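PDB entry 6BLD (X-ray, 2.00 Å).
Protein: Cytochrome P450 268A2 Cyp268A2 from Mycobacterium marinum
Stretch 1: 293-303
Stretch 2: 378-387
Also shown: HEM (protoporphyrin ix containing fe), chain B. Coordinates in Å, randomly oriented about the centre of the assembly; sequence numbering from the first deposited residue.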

# COMPACT_ATOMS: atom_id res chain seq x y z
N ARG A 293 11.35 -14.29 17.01
CA ARG A 293 11.56 -12.87 16.76
C ARG A 293 11.03 -12.38 15.42
O ARG A 293 11.05 -11.17 15.18
CB ARG A 293 13.05 -12.53 16.87
CG ARG A 293 13.65 -12.84 18.23
CD ARG A 293 15.17 -12.83 18.20
NE ARG A 293 15.73 -12.90 19.55
CZ ARG A 293 17.03 -12.88 19.82
NH1 ARG A 293 17.91 -12.79 18.84
NH2 ARG A 293 17.45 -12.96 21.08
N ILE A 294 10.54 -13.27 14.56
CA ILE A 294 10.07 -12.83 13.24
C ILE A 294 8.80 -12.00 13.37
O ILE A 294 8.53 -11.14 12.52
CB ILE A 294 9.87 -14.05 12.32
CG1 ILE A 294 9.57 -13.59 10.88
CG2 ILE A 294 8.76 -14.96 12.84
CD1 ILE A 294 10.60 -12.62 10.33
N GLY A 295 8.02 -12.20 14.43
CA GLY A 295 6.80 -11.46 14.62
C GLY A 295 7.01 -9.96 14.73
O GLY A 295 6.44 -9.19 13.95
N THR A 296 7.83 -9.53 15.69
CA THR A 296 8.12 -8.11 15.84
C THR A 296 9.03 -7.60 14.73
O THR A 296 8.99 -6.41 14.40
CB THR A 296 8.75 -7.83 17.21
OG1 THR A 296 10.09 -8.34 17.23
CG2 THR A 296 7.94 -8.50 18.31
N ALA A 297 9.85 -8.48 14.15
CA ALA A 297 10.70 -8.07 13.04
C ALA A 297 9.87 -7.69 11.82
O ALA A 297 10.17 -6.70 11.14
CB ALA A 297 11.69 -9.18 12.69
N VAL A 298 8.82 -8.47 11.53
CA VAL A 298 7.95 -8.15 10.40
C VAL A 298 7.24 -6.82 10.64
O VAL A 298 7.11 -6.00 9.72
CB VAL A 298 6.95 -9.30 10.17
CG1 VAL A 298 5.75 -8.83 9.36
CG2 VAL A 298 7.65 -10.46 9.47
N GLU A 299 6.79 -6.58 11.87
CA GLU A 299 6.08 -5.34 12.17
C GLU A 299 6.98 -4.12 11.98
O GLU A 299 6.52 -3.07 11.53
CB GLU A 299 5.52 -5.38 13.59
CG GLU A 299 4.31 -6.29 13.75
CD GLU A 299 3.34 -6.18 12.59
OE1 GLU A 299 2.73 -5.11 12.40
OE2 GLU A 299 3.20 -7.18 11.86
N GLU A 300 8.26 -4.25 12.33
CA GLU A 300 9.19 -3.14 12.14
C GLU A 300 9.58 -2.98 10.67
O GLU A 300 9.77 -1.85 10.21
CB GLU A 300 10.42 -3.33 13.02
CG GLU A 300 11.50 -2.28 12.79
CD GLU A 300 11.30 -1.03 13.63
OE1 GLU A 300 12.23 -0.19 13.69
OE2 GLU A 300 10.22 -0.88 14.23
N LEU A 301 9.67 -4.08 9.93
CA LEU A 301 9.94 -3.97 8.49
C LEU A 301 8.81 -3.25 7.78
O LEU A 301 9.04 -2.51 6.81
CB LEU A 301 10.15 -5.36 7.90
CG LEU A 301 11.47 -6.04 8.23
CD1 LEU A 301 11.53 -7.43 7.60
CD2 LEU A 301 12.65 -5.19 7.76
N VAL A 302 7.57 -3.46 8.23
CA VAL A 302 6.43 -2.72 7.69
C VAL A 302 6.51 -1.25 8.09
O VAL A 302 6.28 -0.36 7.27
CB VAL A 302 5.11 -3.36 8.14
CG1 VAL A 302 3.94 -2.44 7.86
CG2 VAL A 302 4.90 -4.70 7.48
N ARG A 303 6.83 -1.00 9.36
CA ARG A 303 7.05 0.37 9.81
C ARG A 303 8.17 1.04 9.02
O ARG A 303 8.05 2.21 8.62
CB ARG A 303 7.38 0.39 11.31
CG ARG A 303 7.70 1.78 11.85
CD ARG A 303 8.43 1.73 13.20
NE ARG A 303 9.89 1.70 13.04
CZ ARG A 303 10.63 2.70 12.58
NH1 ARG A 303 10.07 3.86 12.24
NH2 ARG A 303 11.95 2.55 12.48
N ALA A 378 -0.36 -10.39 4.36
CA ALA A 378 0.91 -9.72 4.13
C ALA A 378 1.97 -10.21 5.11
O ALA A 378 3.11 -10.50 4.72
CB ALA A 378 0.75 -8.21 4.23
N ARG A 379 1.61 -10.30 6.40
CA ARG A 379 2.57 -10.76 7.41
C ARG A 379 3.03 -12.18 7.12
O ARG A 379 4.22 -12.50 7.29
CB ARG A 379 1.94 -10.68 8.80
CG ARG A 379 1.65 -9.26 9.26
CD ARG A 379 0.92 -9.24 10.59
NE ARG A 379 0.83 -7.89 11.13
CZ ARG A 379 -0.31 -7.29 11.46
NH1 ARG A 379 -1.47 -7.92 11.31
NH2 ARG A 379 -0.30 -6.06 11.95
N ALA A 380 2.12 -13.05 6.67
CA ALA A 380 2.51 -14.41 6.33
C ALA A 380 3.49 -14.43 5.16
O ALA A 380 4.40 -15.26 5.12
CB ALA A 380 1.27 -15.25 6.01
N GLN A 381 3.31 -13.53 4.20
CA GLN A 381 4.22 -13.47 3.06
C GLN A 381 5.61 -12.99 3.48
O GLN A 381 6.62 -13.53 3.01
CB GLN A 381 3.64 -12.56 1.97
CG GLN A 381 2.40 -13.11 1.30
CD GLN A 381 1.97 -12.28 0.11
OE1 GLN A 381 2.77 -11.99 -0.78
NE2 GLN A 381 0.70 -11.89 0.09
N LEU A 382 5.67 -11.98 4.35
CA LEU A 382 6.96 -11.44 4.78
C LEU A 382 7.71 -12.43 5.66
O LEU A 382 8.94 -12.53 5.56
CB LEU A 382 6.76 -10.11 5.50
CG LEU A 382 5.91 -9.08 4.76
CD1 LEU A 382 5.47 -7.96 5.69
CD2 LEU A 382 6.67 -8.54 3.56
N ARG A 383 7.01 -13.14 6.53
CA ARG A 383 7.65 -14.18 7.32
C ARG A 383 8.24 -15.27 6.43
O ARG A 383 9.34 -15.78 6.69
CB ARG A 383 6.65 -14.78 8.32
CG ARG A 383 6.22 -13.83 9.43
CD ARG A 383 5.49 -14.58 10.54
NE ARG A 383 4.45 -15.46 10.01
CZ ARG A 383 3.17 -15.14 9.93
NH1 ARG A 383 2.75 -13.95 10.33
NH2 ARG A 383 2.30 -16.01 9.43
N ALA A 384 7.51 -15.65 5.38
CA ALA A 384 7.95 -16.76 4.54
C ALA A 384 9.11 -16.37 3.63
O ALA A 384 10.07 -17.13 3.49
CB ALA A 384 6.77 -17.27 3.70
N ILE A 385 9.04 -15.19 3.01
CA ILE A 385 10.06 -14.82 2.03
C ILE A 385 11.38 -14.47 2.72
O ILE A 385 12.46 -14.78 2.21
CB ILE A 385 9.57 -13.66 1.14
CG1 ILE A 385 10.49 -13.48 -0.07
CG2 ILE A 385 9.43 -12.36 1.92
CD1 ILE A 385 10.49 -14.66 -1.02
N PHE A 386 11.31 -13.85 3.90
CA PHE A 386 12.54 -13.50 4.60
C PHE A 386 13.14 -14.70 5.33
O PHE A 386 14.35 -14.74 5.54
CB PHE A 386 12.29 -12.35 5.58
CG PHE A 386 12.25 -11.00 4.91
CD1 PHE A 386 13.41 -10.42 4.43
CD2 PHE A 386 11.05 -10.33 4.76
CE1 PHE A 386 13.37 -9.18 3.81
CE2 PHE A 386 11.01 -9.09 4.14
CZ PHE A 386 12.17 -8.52 3.66
N GLY A 387 12.31 -15.67 5.70
CA GLY A 387 12.85 -16.91 6.24
C GLY A 387 13.55 -17.74 5.18
O GLY A 387 14.57 -18.37 5.45
CHA HEM B . -6.40 -1.27 2.90
CHB HEM B . -5.81 -5.47 0.53
CHC HEM B . -1.18 -5.64 1.99
CHD HEM B . -1.61 -1.06 3.57
C1A HEM B . -6.65 -2.40 2.14
C2A HEM B . -7.92 -2.76 1.53
C3A HEM B . -7.75 -3.91 0.88
C4A HEM B . -6.38 -4.33 1.05
CMA HEM B . -8.84 -4.67 0.09
CAA HEM B . -9.23 -1.95 1.62
CBA HEM B . -9.92 -2.29 2.94
CGA HEM B . -11.10 -1.38 3.16
O1A HEM B . -11.98 -1.73 3.99
O2A HEM B . -11.17 -0.32 2.49
C1B HEM B . -4.53 -5.92 0.77
C2B HEM B . -4.00 -7.22 0.41
C3B HEM B . -2.73 -7.29 0.81
C4B HEM B . -2.39 -6.02 1.44
CMB HEM B . -4.78 -8.34 -0.30
CAB HEM B . -1.86 -8.54 0.58
CBB HEM B . -0.62 -8.67 1.06
C1C HEM B . -0.89 -4.41 2.55
C2C HEM B . 0.38 -4.01 3.15
C3C HEM B . 0.25 -2.74 3.57
C4C HEM B . -1.10 -2.30 3.27
CMC HEM B . 1.62 -4.93 3.22
CAC HEM B . 1.26 -1.81 4.29
CBC HEM B . 2.42 -2.24 4.79
C1D HEM B . -2.94 -0.71 3.54
C2D HEM B . -3.51 0.55 3.99
C3D HEM B . -4.83 0.49 3.80
C4D HEM B . -5.15 -0.81 3.24
CMD HEM B . -2.71 1.73 4.56
CAD HEM B . -5.85 1.61 4.14
CBD HEM B . -6.13 1.60 5.64
CGD HEM B . -7.07 2.71 6.02
O1D HEM B . -7.35 2.86 7.24
O2D HEM B . -7.54 3.44 5.11
NA HEM B . -5.74 -3.38 1.83
NB HEM B . -3.51 -5.21 1.40
NC HEM B . -1.76 -3.34 2.65
ND HEM B . -3.97 -1.51 3.10
FE HEM B . -3.79 -3.45 2.46

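Two helices cross steeply here, their axes 9.9 Å apart at closest approach and their directions 107° apart, so contact is confined to a short patch that stretch 2 enters through Arg-379, Leu-382, Arg-383 and Phe-386, all on one side of the helix. At its start, Ala-378 points sideways and makes no contact with stretch 1; its CB lies 3.5 Å from HEM CBB. Arg-379 also leaves its backbone sideways, but an extended chain brings its guanidinium to Glu-299, whose side chain likewise bends in. The result is a two-point salt bridge: Arg-379 NE donates to Glu-299 OE2 at 2.6 Å and Arg-379 NH2 to Glu-299 OE1 at 3.2 Å, the carboxylate meeting the guanidinium at its edge. Ala-380 points away. One turn on from Ala-378, Leu-382 points toward stretch 1 and packs CD1 against two valines, 3.8 Å from both Val-298 CG1 and Val-302 CG2. Val-302 in turn reaches the heme, its CG1 3.4 Å from HEM CBC. Arg-383 contributes its aliphatic stem: its CG lies 3.7 Å from Ile-294 CG1 and equally far from Val-298 CG2. Ala-384 again points away. Phe-386 closes the patch, presenting a ring face to Leu-301, whose CD1 sits 4.1 Å from the ring centroid in a CH-pi contact. The rule: residues pointing toward the partner pack apolar groups, while sideways ones reach in with long side chains, by charge at Arg-379 and aliphatic stem at Arg-383.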